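Local coordinates for protein trimethylamine-N-oxide reductase (Haemophilus influenzae, PDB 7L5I) that binds a molybdenum cofactor carried by two pterin guanosine dinucleotides and probably reduces S- and N-oxides such as trimethylamine N-oxide, at residues 712-717 against 731-736; 701-706 against 737-742; 86-91 against 498-503; 80-85 against 533-538. All coordinates share one frame; numbering follows the deposited sequence.

Contact 1: residues 712-717 against 731-736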
loop_
_atom_site.group_PDB
_atom_site.type_symbol
_atom_site.label_atom_id
_atom_site.label_comp_id
_atom_site.label_asym_id
_atom_site.label_seq_id
_atom_site.Cartn_x
_atom_site.Cartn_y
_atom_site.Cartn_z
ATOM N N ILE A 712 11.491 20.304 23.450
ATOM C CA ILE A 712 11.635 18.891 23.118
ATOM C C ILE A 712 13.058 18.636 22.644
ATOM O O ILE A 712 13.560 19.314 21.736
ATOM C CB ILE A 712 10.607 18.470 22.055
ATOM C CG1 ILE A 712 9.211 18.538 22.624
ATOM C CG2 ILE A 712 10.948 17.062 21.535
ATOM C CD1 ILE A 712 8.126 18.497 21.579
ATOM N N LYS A 713 13.710 17.655 23.250
ATOM C CA LYS A 713 15.040 17.237 22.844
ATOM C C LYS A 713 14.967 15.853 22.210
ATOM O O LYS A 713 14.043 15.077 22.463
ATOM C CB LYS A 713 16.003 17.224 24.033
ATOM C CG LYS A 713 17.478 17.155 23.640
ATOM C CD LYS A 713 17.980 18.442 22.967
ATOM C CE LYS A 713 19.166 18.173 22.029
ATOM N NZ LYS A 713 18.771 17.595 20.703
ATOM N N ASP A 714 15.958 15.563 21.377
ATOM C CA ASP A 714 16.023 14.275 20.716
ATOM C C ASP A 714 15.932 13.152 21.740
ATOM O O ASP A 714 16.636 13.158 22.752
ATOM C CB ASP A 714 17.323 14.173 19.923
ATOM C CG ASP A 714 17.324 13.000 18.994
ATOM O OD1 ASP A 714 16.624 13.070 17.963
ATOM O OD2 ASP A 714 18.001 11.997 19.308
ATOM N N GLY A 715 15.042 12.198 21.490
ATOM C CA GLY A 715 14.851 11.088 22.372
ATOM C C GLY A 715 13.704 11.234 23.352
ATOM O O GLY A 715 13.284 10.232 23.937
ATOM N N ASP A 716 13.182 12.443 23.536
ATOM C CA ASP A 716 12.067 12.655 24.443
ATOM C C ASP A 716 10.795 11.965 23.944
ATOM O O ASP A 716 10.507 11.939 22.749
ATOM C CB ASP A 716 11.753 14.142 24.572
ATOM C CG ASP A 716 12.773 14.887 25.413
ATOM O OD1 ASP A 716 13.663 14.236 26.007
ATOM O OD2 ASP A 716 12.665 16.133 25.479
ATOM N N ILE A 717 9.996 11.455 24.896
ATOM C CA ILE A 717 8.639 11.058 24.564
ATOM C C ILE A 717 7.793 12.309 24.386
ATOM O O ILE A 717 7.930 13.293 25.130
ATOM C CB ILE A 717 8.062 10.130 25.638
ATOM C CG1 ILE A 717 8.880 8.837 25.694
ATOM C CG2 ILE A 717 6.615 9.770 25.318
ATOM C CD1 ILE A 717 8.534 7.938 26.856
ATOM N N ALA A 731 10.777 11.421 20.032
ATOM C CA ALA A 731 11.243 12.499 19.174
ATOM C C ALA A 731 12.526 12.137 18.449
ATOM O O ALA A 731 13.519 11.733 19.060
ATOM C CB ALA A 731 11.476 13.774 19.996
ATOM N N ALA A 732 12.511 12.315 17.130
ATOM C CA ALA A 732 13.700 12.252 16.295
ATOM C C ALA A 732 13.851 13.650 15.720
ATOM O O ALA A 732 13.166 14.000 14.754
ATOM C CB ALA A 732 13.571 11.204 15.191
ATOM N N VAL A 733 14.711 14.460 16.335
ATOM C CA VAL A 733 14.851 15.868 15.974
ATOM C C VAL A 733 15.841 15.946 14.823
ATOM O O VAL A 733 16.997 15.527 14.959
ATOM C CB VAL A 733 15.323 16.715 17.168
ATOM C CG1 VAL A 733 15.554 18.166 16.739
ATOM C CG2 VAL A 733 14.303 16.668 18.285
ATOM N N THR A 734 15.403 16.510 13.698
ATOM C CA THR A 734 16.179 16.424 12.480
ATOM C C THR A 734 15.807 17.526 11.496
ATOM O O THR A 734 14.651 17.935 11.409
ATOM C CB THR A 734 15.972 15.041 11.829
ATOM O OG1 THR A 734 16.703 14.993 10.613
ATOM C CG2 THR A 734 14.480 14.780 11.544
ATOM N N GLU A 735 16.807 18.023 10.785
ATOM C CA GLU A 735 16.548 18.924 9.676
ATOM C C GLU A 735 16.033 18.189 8.451
ATOM O O GLU A 735 15.761 18.828 7.426
ATOM C CB GLU A 735 17.814 19.697 9.322
ATOM C CG GLU A 735 18.270 20.611 10.438
ATOM C CD GLU A 735 18.768 21.942 9.912
ATOM O OE1 GLU A 735 17.972 22.654 9.259
ATOM O OE2 GLU A 735 19.955 22.268 10.137
ATOM N N ASN A 736 15.859 16.874 8.549
ATOM C CA ASN A 736 15.380 16.078 7.423
ATOM C C ASN A 736 13.880 16.091 7.260
ATOM O O ASN A 736 13.345 15.270 6.499
ATOM C CB ASN A 736 15.843 14.637 7.575
ATOM C CG ASN A 736 17.327 14.486 7.399
ATOM O OD1 ASN A 736 17.987 15.323 6.773
ATOM N ND2 ASN A 736 17.867 13.430 7.964
HETATM O O HOH W 1 15.793 10.230 18.642
#
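D714 reaches across to the end of strand 726-733, its OD1 taking the backbone N-H of V733 at 2.9 Å, nearly along the C-O axis and with an angle of 160° at the hydrogen. The carboxylate gets there because CG stands anti to D714's own N (chi1 -168°), which turns it toward V733 N. Two main-chain bonds follow: G715 N to A731 O at 2.9 Å and A731 N to D716 O at 2.8 Å, so A731 is held at both its polar atoms. A731 O also receives a water at 2.8 Å, which makes a weak bond to D714 OD2. On the apolar side the A731 methyl meets I712 CG2 at 3.7 Å, and V733 CG2 lies against the backbone of D714. A second shell fixes the loop: D716 OD2 accepts K713 N at 2.9 Å from above the carboxylate plane, and D716 N returns to K713 O. G715, with its positive phi of 97°, fits the third place of this type II turn, while its carbonyl is held by N695. The turn leads into strand 717-721, the antiparallel neighbour of strand 726-733, in the beta-sheet of the molybdopterin dinucleotide-binding domain.

Contact 2: residues 701-706 against 737-742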
loop_
_atom_site.group_PDB
_atom_site.type_symbol
_atom_site.label_atom_id
_atom_site.label_comp_id
_atom_site.label_asym_id
_atom_site.label_seq_id
_atom_site.Cartn_x
_atom_site.Cartn_y
_atom_site.Cartn_z
ATOM N N MET A 701 9.521 12.398 13.314
ATOM C CA MET A 701 10.536 13.333 12.852
ATOM C C MET A 701 10.038 14.748 13.089
ATOM O O MET A 701 8.914 15.089 12.702
ATOM C CB MET A 701 10.852 13.105 11.371
ATOM C CG MET A 701 11.388 11.711 11.079
ATOM S SD MET A 701 11.385 11.360 9.285
ATOM C CE MET A 701 12.550 12.572 8.664
ATOM N N ILE A 702 10.868 15.553 13.755
ATOM C CA ILE A 702 10.504 16.915 14.164
ATOM C C ILE A 702 11.667 17.842 13.847
ATOM O O ILE A 702 12.818 17.534 14.168
ATOM C CB ILE A 702 10.188 17.029 15.666
ATOM C CG1 ILE A 702 9.146 16.024 16.092
ATOM C CG2 ILE A 702 9.672 18.439 15.974
ATOM C CD1 ILE A 702 8.903 16.032 17.591
ATOM N N HIS A 703 11.369 18.962 13.206
ATOM C CA HIS A 703 12.398 19.944 12.856
ATOM C C HIS A 703 12.928 20.612 14.128
ATOM O O HIS A 703 12.159 20.865 15.059
ATOM C CB HIS A 703 11.793 20.994 11.920
ATOM C CG HIS A 703 12.801 21.925 11.338
ATOM N ND1 HIS A 703 13.240 23.053 12.004
ATOM C CD2 HIS A 703 13.478 21.886 10.169
ATOM C CE1 HIS A 703 14.140 23.676 11.259
ATOM N NE2 HIS A 703 14.305 22.984 10.140
ATOM N N PRO A 704 14.222 20.918 14.184
ATOM C CA PRO A 704 14.790 21.476 15.429
ATOM C C PRO A 704 14.118 22.744 15.912
ATOM O O PRO A 704 14.046 22.967 17.127
ATOM C CB PRO A 704 16.263 21.733 15.069
ATOM C CG PRO A 704 16.546 20.909 13.882
ATOM C CD PRO A 704 15.247 20.710 13.142
ATOM N N GLU A 705 13.624 23.596 15.020
ATOM C CA GLU A 705 12.990 24.820 15.494
ATOM C C GLU A 705 11.614 24.547 16.075
ATOM O O GLU A 705 11.216 25.189 17.052
ATOM C CB GLU A 705 12.928 25.838 14.354
ATOM C CG GLU A 705 14.336 26.209 13.872
ATOM C CD GLU A 705 14.354 27.263 12.778
ATOM O OE1 GLU A 705 13.321 27.933 12.562
ATOM O OE2 GLU A 705 15.417 27.426 12.136
ATOM N N ASP A 706 10.883 23.584 15.522
ATOM C CA ASP A 706 9.609 23.212 16.111
ATOM C C ASP A 706 9.819 22.496 17.449
ATOM O O ASP A 706 9.034 22.672 18.391
ATOM C CB ASP A 706 8.812 22.347 15.116
ATOM C CG ASP A 706 8.472 23.094 13.798
ATOM O OD1 ASP A 706 8.124 24.302 13.844
ATOM O OD2 ASP A 706 8.543 22.477 12.699
ATOM N N ILE A 737 13.170 16.969 7.945
ATOM C CA ILE A 737 11.751 17.191 7.694
ATOM C C ILE A 737 11.600 18.696 7.521
ATOM O O ILE A 737 12.281 19.475 8.190
ATOM C CB ILE A 737 10.875 16.633 8.827
ATOM C CG1 ILE A 737 9.384 16.637 8.467
ATOM C CG2 ILE A 737 11.116 17.421 10.128
ATOM C CD1 ILE A 737 8.991 15.577 7.505
ATOM N N ILE A 738 10.766 19.103 6.566
ATOM C CA ILE A 738 10.560 20.530 6.316
ATOM C C ILE A 738 9.943 21.200 7.542
ATOM O O ILE A 738 9.065 20.643 8.214
ATOM C CB ILE A 738 9.687 20.678 5.054
ATOM C CG1 ILE A 738 9.660 22.120 4.577
ATOM C CG2 ILE A 738 8.274 20.179 5.299
ATOM C CD1 ILE A 738 8.857 22.322 3.281
ATOM N N LYS A 739 10.414 22.406 7.859
ATOM C CA LYS A 739 9.905 23.088 9.046
ATOM C C LYS A 739 8.396 23.262 8.953
ATOM O O LYS A 739 7.857 23.603 7.895
ATOM C CB LYS A 739 10.568 24.461 9.207
ATOM C CG LYS A 739 10.202 25.160 10.505
ATOM C CD LYS A 739 10.706 26.608 10.488
ATOM C CE LYS A 739 10.713 27.230 11.881
ATOM N NZ LYS A 739 9.367 27.281 12.520
ATOM N N GLY A 740 7.702 22.995 10.063
ATOM C CA GLY A 740 6.259 23.125 10.111
ATOM C C GLY A 740 5.520 21.811 9.934
ATOM O O GLY A 740 4.296 21.787 10.075
ATOM N N THR A 741 6.245 20.737 9.669
ATOM C CA THR A 741 5.685 19.425 9.386
ATOM C C THR A 741 6.381 18.403 10.263
ATOM O O THR A 741 7.581 18.512 10.550
ATOM C CB THR A 741 5.856 19.106 7.896
ATOM O OG1 THR A 741 5.115 20.062 7.132
ATOM C CG2 THR A 741 5.371 17.691 7.573
ATOM N N VAL A 742 5.614 17.387 10.683
ATOM C CA VAL A 742 6.170 16.237 11.372
ATOM C C VAL A 742 5.816 14.991 10.563
ATOM O O VAL A 742 4.812 14.979 9.846
ATOM C CB VAL A 742 5.655 16.092 12.814
ATOM C CG1 VAL A 742 6.194 17.253 13.660
ATOM C CG2 VAL A 742 4.148 16.054 12.869
HETATM O O HOH W 2 8.702 19.845 12.690
HETATM O O HOH W 3 6.590 25.792 12.373
#
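D706 OD2 accepts the backbone N-H of G740 at 2.8 Å through its syn lone pair, a bond joining the start of helix 704-708 to the turn 738-741. The same oxygen accepts a hydrogen bond from a water at 2.6 Å, which donates also to T741 O and accepts from H703 N; one water thus serves three polar groups of both segments. A second water donates to D706 OD1 at 2.6 Å and weakly accepts from K739 NZ, which itself makes a long, weak salt bridge to D706 OD1 at 3.5 Å. H703 sits at the N-cap, its ND1 accepting E705 N at 3.1 Å, with the donor tilted 25° from the ring plane. The H703 ring swings away from its own N (chi1 -171°), which lays it under K739 CB in a CH-pi contact, 3.9 Å from the centroid, while I737 O comes in at the ring edge beside CD2. I737 CG2 packs on the backbone between I702 and H703, and V742 CA makes a CA-H...O contact of 3.3 Å with M701 O. An N-capped helix start thus faces a type II turn where strands 699-702 and 741-744 pair antiparallel in the dinucleotide-binding domain.

Contact 3: residues 86-91 against 498-503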
loop_
_atom_site.group_PDB
_atom_site.type_symbol
_atom_site.label_atom_id
_atom_site.label_comp_id
_atom_site.label_asym_id
_atom_site.label_seq_id
_atom_site.Cartn_x
_atom_site.Cartn_y
_atom_site.Cartn_z
ATOM N N PRO A 86 -7.388 -21.235 19.178
ATOM C CA PRO A 86 -8.653 -20.511 18.942
ATOM C C PRO A 86 -9.150 -19.865 20.227
ATOM O O PRO A 86 -9.114 -20.470 21.292
ATOM C CB PRO A 86 -9.601 -21.610 18.453
ATOM C CG PRO A 86 -8.699 -22.746 18.006
ATOM C CD PRO A 86 -7.502 -22.680 18.884
ATOM N N MET A 87 -9.589 -18.610 20.123
ATOM C CA MET A 87 -10.047 -17.827 21.266
ATOM C C MET A 87 -11.360 -17.149 20.913
ATOM O O MET A 87 -11.531 -16.666 19.787
ATOM C CB MET A 87 -9.048 -16.742 21.658
ATOM C CG MET A 87 -7.651 -17.218 21.826
ATOM S SD MET A 87 -7.427 -18.114 23.358
ATOM C CE MET A 87 -7.223 -16.838 24.503
ATOM N N VAL A 88 -12.257 -17.074 21.890
ATOM C CA VAL A 88 -13.525 -16.374 21.764
ATOM C C VAL A 88 -13.692 -15.420 22.945
ATOM O O VAL A 88 -13.351 -15.758 24.079
ATOM C CB VAL A 88 -14.703 -17.375 21.702
ATOM C CG1 VAL A 88 -16.032 -16.642 21.499
ATOM C CG2 VAL A 88 -14.470 -18.371 20.596
ATOM N N ARG A 89 -14.217 -14.228 22.682
ATOM C CA ARG A 89 -14.523 -13.310 23.765
ATOM C C ARG A 89 -15.480 -13.951 24.766
ATOM O O ARG A 89 -16.504 -14.526 24.388
ATOM C CB ARG A 89 -15.217 -12.031 23.267
ATOM C CG ARG A 89 -14.389 -11.022 22.644
ATOM C CD ARG A 89 -15.118 -9.676 22.667
ATOM N NE ARG A 89 -16.420 -9.627 21.985
ATOM C CZ ARG A 89 -17.598 -9.466 22.581
ATOM N NH1 ARG A 89 -17.694 -9.355 23.897
ATOM N NH2 ARG A 89 -18.704 -9.386 21.851
ATOM N N LYS A 90 -15.182 -13.755 26.062
ATOM C CA LYS A 90 -16.071 -14.235 27.124
ATOM C C LYS A 90 -17.521 -13.817 26.899
ATOM O O LYS A 90 -18.440 -14.640 27.003
ATOM C CB LYS A 90 -15.569 -13.705 28.471
ATOM C CG LYS A 90 -16.349 -14.190 29.680
ATOM C CD LYS A 90 -15.747 -13.640 30.976
ATOM C CE LYS A 90 -16.456 -14.203 32.207
ATOM N NZ LYS A 90 -17.023 -15.568 31.985
ATOM N N GLY A 91 -17.757 -12.528 26.627
ATOM C CA GLY A 91 -19.121 -12.046 26.500
ATOM C C GLY A 91 -19.818 -12.534 25.255
ATOM O O GLY A 91 -21.046 -12.669 25.220
ATOM N N ALA A 498 -11.942 -8.393 17.861
ATOM C CA ALA A 498 -12.846 -9.380 17.281
ATOM C C ALA A 498 -13.670 -10.090 18.359
ATOM O O ALA A 498 -13.486 -9.898 19.556
ATOM C CB ALA A 498 -12.053 -10.396 16.465
ATOM N N ASP A 499 -14.612 -10.916 17.904
ATOM C CA ASP A 499 -15.312 -11.847 18.782
ATOM C C ASP A 499 -14.641 -13.212 18.818
ATOM O O ASP A 499 -14.602 -13.867 19.867
ATOM C CB ASP A 499 -16.755 -12.034 18.312
ATOM C CG ASP A 499 -17.542 -10.772 18.349
ATOM O OD1 ASP A 499 -17.380 -10.002 19.323
ATOM O OD2 ASP A 499 -18.357 -10.566 17.435
ATOM N N ILE A 500 -14.163 -13.650 17.661
ATOM C CA ILE A 500 -13.576 -14.964 17.457
ATOM C C ILE A 500 -12.266 -14.762 16.706
ATOM O O ILE A 500 -12.249 -14.107 15.653
ATOM C CB ILE A 500 -14.505 -15.880 16.646
ATOM C CG1 ILE A 500 -15.851 -16.056 17.350
ATOM C CG2 ILE A 500 -13.816 -17.213 16.387
ATOM C CD1 ILE A 500 -16.928 -16.546 16.419
ATOM N N VAL A 501 -11.178 -15.310 17.248
ATOM C CA VAL A 501 -9.852 -15.212 16.644
ATOM C C VAL A 501 -9.331 -16.618 16.404
ATOM O O VAL A 501 -9.229 -17.419 17.346
ATOM C CB VAL A 501 -8.868 -14.414 17.510
ATOM C CG1 VAL A 501 -7.453 -14.406 16.884
ATOM C CG2 VAL A 501 -9.364 -13.009 17.673
ATOM N N LEU A 502 -9.022 -16.917 15.160
ATOM C CA LEU A 502 -8.533 -18.233 14.764
ATOM C C LEU A 502 -7.061 -18.138 14.385
ATOM O O LEU A 502 -6.683 -17.305 13.551
ATOM C CB LEU A 502 -9.347 -18.768 13.583
ATOM C CG LEU A 502 -10.859 -18.861 13.795
ATOM C CD1 LEU A 502 -11.556 -19.402 12.588
ATOM C CD2 LEU A 502 -11.211 -19.700 15.012
ATOM N N PRO A 503 -6.198 -18.962 14.981
ATOM C CA PRO A 503 -4.765 -18.814 14.727
ATOM C C PRO A 503 -4.392 -19.369 13.361
ATOM O O PRO A 503 -4.675 -20.533 13.040
ATOM C CB PRO A 503 -4.117 -19.617 15.858
ATOM C CG PRO A 503 -5.148 -20.637 16.211
ATOM C CD PRO A 503 -6.474 -19.949 16.039
#
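M87 and V501 form a hydrogen-bonded pair between antiparallel strands 87-89 and 500-503, neighbours in a mixed beta-sheet, where the segment axes approach to 4.9 Å. M87 N gives to V501 O at 3.0 Å and V501 N to M87 O at 2.9 Å; R89 N continues the ladder to D499 O. V88 and I500, the non-hydrogen-bonded pair, run alongside each other on one face, V88 CG1 to I500 CG1 at 4.2 Å. M87 and V501 project to the other face, where both touch W109 of the next strand. At one end the two proline rings cross, P503 CD filling the notch over P86 N at 3.5 Å, while L502 CD2 rests near P86 CB and W114 of helix 114-131 touches both prolines. At the other end the R89 side chain runs past the carbonyl of A498, its CG 3.4 Å from that O, and bends at chi3 (-59°) to bring the guanidinium alongside D499. The stronger partner of D499 is R104 at OD2, and R89 NH1 has D107. In a side-on salt bridge R89 NE and NH2 both meet D499 OD1 at 2.9 Å, NE on its anti lone pair, NH2 from above the carboxylate plane.

Contact 4: residues 80-85 against 533-538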
loop_
_atom_site.group_PDB
_atom_site.type_symbol
_atom_site.label_atom_id
_atom_site.label_comp_id
_atom_site.label_asym_id
_atom_site.label_seq_id
_atom_site.Cartn_x
_atom_site.Cartn_y
_atom_site.Cartn_z
ATOM N N GLU A 80 6.036 -14.558 21.150
ATOM C CA GLU A 80 4.950 -14.646 22.115
ATOM C C GLU A 80 3.764 -13.762 21.740
ATOM O O GLU A 80 2.771 -13.757 22.470
ATOM C CB GLU A 80 5.479 -14.290 23.505
ATOM C CG GLU A 80 6.411 -15.366 24.080
ATOM C CD GLU A 80 5.753 -16.743 24.129
ATOM O OE1 GLU A 80 4.674 -16.872 24.753
ATOM O OE2 GLU A 80 6.287 -17.688 23.508
ATOM N N ALA A 81 3.834 -13.016 20.636
ATOM C CA ALA A 81 2.663 -12.324 20.124
ATOM C C ALA A 81 1.798 -13.207 19.253
ATOM O O ALA A 81 0.706 -12.791 18.867
ATOM C CB ALA A 81 3.061 -11.089 19.306
ATOM N N ARG A 82 2.231 -14.432 18.948
ATOM C CA ARG A 82 1.435 -15.257 18.054
ATOM C C ARG A 82 0.129 -15.689 18.712
ATOM O O ARG A 82 0.045 -15.895 19.926
ATOM C CB ARG A 82 2.207 -16.492 17.629
ATOM C CG ARG A 82 3.179 -16.216 16.509
ATOM C CD ARG A 82 3.678 -17.401 15.887
ATOM N NE ARG A 82 2.637 -18.133 15.150
ATOM C CZ ARG A 82 2.922 -19.067 14.267
ATOM N NH1 ARG A 82 4.184 -19.352 13.996
ATOM N NH2 ARG A 82 1.949 -19.722 13.645
ATOM N N VAL A 83 -0.909 -15.834 17.893
ATOM C CA VAL A 83 -2.126 -16.466 18.386
ATOM C C VAL A 83 -1.867 -17.962 18.518
ATOM O O VAL A 83 -1.513 -18.634 17.544
ATOM C CB VAL A 83 -3.307 -16.186 17.458
ATOM C CG1 VAL A 83 -4.613 -16.736 18.069
ATOM C CG2 VAL A 83 -3.435 -14.698 17.166
ATOM N N LYS A 84 -2.000 -18.484 19.728
ATOM C CA LYS A 84 -1.583 -19.864 19.965
ATOM C C LYS A 84 -2.710 -20.872 19.773
ATOM O O LYS A 84 -2.445 -22.017 19.382
ATOM C CB LYS A 84 -1.020 -19.998 21.384
ATOM C CG LYS A 84 0.185 -19.114 21.627
ATOM C CD LYS A 84 0.808 -19.388 22.973
ATOM C CE LYS A 84 2.158 -18.670 23.115
ATOM N NZ LYS A 84 2.083 -17.537 24.066
ATOM N N CYS A 85 -3.951 -20.486 20.061
ATOM C CA CYS A 85 -5.092 -21.388 20.023
ATOM C C CYS A 85 -6.326 -20.583 19.648
ATOM O O CYS A 85 -6.333 -19.356 19.793
ATOM C CB CYS A 85 -5.322 -22.065 21.381
ATOM S SG CYS A 85 -3.845 -22.726 22.197
ATOM N N PRO A 533 3.419 -26.636 11.514
ATOM C CA PRO A 533 2.622 -25.616 12.208
ATOM C C PRO A 533 2.906 -25.556 13.695
ATOM O O PRO A 533 2.975 -26.589 14.389
ATOM C CB PRO A 533 1.180 -26.056 11.927
ATOM C CG PRO A 533 1.268 -26.697 10.604
ATOM C CD PRO A 533 2.578 -27.471 10.634
ATOM N N GLN A 534 3.069 -24.343 14.190
ATOM C CA GLN A 534 3.391 -24.064 15.574
ATOM C C GLN A 534 2.114 -23.923 16.389
ATOM O O GLN A 534 1.041 -23.570 15.873
ATOM C CB GLN A 534 4.213 -22.779 15.692
ATOM C CG GLN A 534 5.520 -22.779 14.913
ATOM C CD GLN A 534 6.468 -23.826 15.425
ATOM O OE1 GLN A 534 7.019 -23.692 16.519
ATOM N NE2 GLN A 534 6.633 -24.890 14.662
ATOM N N PHE A 535 2.245 -24.180 17.695
ATOM C CA PHE A 535 1.106 -24.048 18.601
ATOM C C PHE A 535 -0.061 -24.816 18.011
ATOM O O PHE A 535 0.116 -25.948 17.560
ATOM C CB PHE A 535 0.809 -22.567 18.817
ATOM C CG PHE A 535 2.011 -21.778 19.264
ATOM C CD1 PHE A 535 2.572 -22.010 20.498
ATOM C CD2 PHE A 535 2.575 -20.810 18.438
ATOM C CE1 PHE A 535 3.673 -21.280 20.939
ATOM C CE2 PHE A 535 3.679 -20.078 18.864
ATOM C CZ PHE A 535 4.225 -20.321 20.125
ATOM N N GLU A 536 -1.263 -24.241 18.026
ATOM C CA GLU A 536 -2.421 -24.875 17.391
ATOM C C GLU A 536 -2.818 -24.161 16.095
ATOM O O GLU A 536 -3.968 -24.247 15.666
ATOM C CB GLU A 536 -3.617 -24.918 18.344
ATOM C CG GLU A 536 -3.387 -25.738 19.589
ATOM C CD GLU A 536 -4.689 -26.045 20.338
ATOM O OE1 GLU A 536 -4.688 -26.963 21.188
ATOM O OE2 GLU A 536 -5.719 -25.380 20.072
ATOM N N ALA A 537 -1.874 -23.470 15.467
ATOM C CA ALA A 537 -2.164 -22.712 14.259
ATOM C C ALA A 537 -2.505 -23.642 13.105
ATOM O O ALA A 537 -2.002 -24.763 13.002
ATOM C CB ALA A 537 -0.965 -21.833 13.884
ATOM N N LYS A 538 -3.388 -23.163 12.224
ATOM C CA LYS A 538 -3.718 -23.859 10.996
ATOM C C LYS A 538 -3.513 -22.938 9.803
ATOM O O LYS A 538 -3.700 -21.730 9.900
ATOM C CB LYS A 538 -5.189 -24.327 10.963
ATOM C CG LYS A 538 -5.530 -25.501 11.849
ATOM C CD LYS A 538 -6.999 -25.832 11.673
ATOM C CE LYS A 538 -7.425 -27.012 12.533
ATOM N NZ LYS A 538 -6.679 -28.243 12.164
#
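K84 O accepts the backbone N-H of E536 at 2.9 Å, nearly straight on from its carbonyl, and F535 CB and E536 CB each lie 3.3 Å from the same oxygen. The aliphatic chain of K84 crosses one face of the F535 ring: K84 CG stands 4.0 Å from the ring centroid and 15° off the normal, and K84 CE is 3.7 Å from F535 CE1. The chain then bends at chi4 and NZ ends at E80 OE1, a 2.8 Å salt bridge within 80-85. F535 occupies the second place of a type II' beta turn, Q534 to A537, closed by A537 N to Q534 O; its phi is positive (51°), as such a turn requires at this place. Its side chain points toward the loop that leads into strand 87-89. R82 arrives at the ring's edge, R82 CD 4.0 Å from F535 CE2, its guanidinium steeply inclined to the phenyl at 79°. CB of Q534 covers a face of that guanidinium. The charge of R82 is met by E509 through NH1, which also reaches L77 O. E536 extends past C85, E536 OE2 lying 3.6 Å from C85 CB, while E536 OE1 makes a salt bridge with R111.

The contacts form two pairs on separate parts of the chain. Contacts 1 and 2 share one sheet of the dinucleotide-binding domain, centres about 9 Å apart: I702 of contact 2 bonds probably to both A732 and T734 of contact 1, through A732 O to I702 N at 2.9 Å and T734 N to I702 O at 2.8 Å. Contacts 3 and 4, centres about 13 Å apart, meet where P503 O probably accepts K538 N at 3.0 Å and where P86 CD packs on E536 OE2. Centres of the two pairs lie about 38 to 42 Å apart. A bound MGD lies about 7 Å from the I737 side chain, and one lies about 8 Å from L502 and 9 Å from R82, consistent with a place behind the residues that line the cofactor.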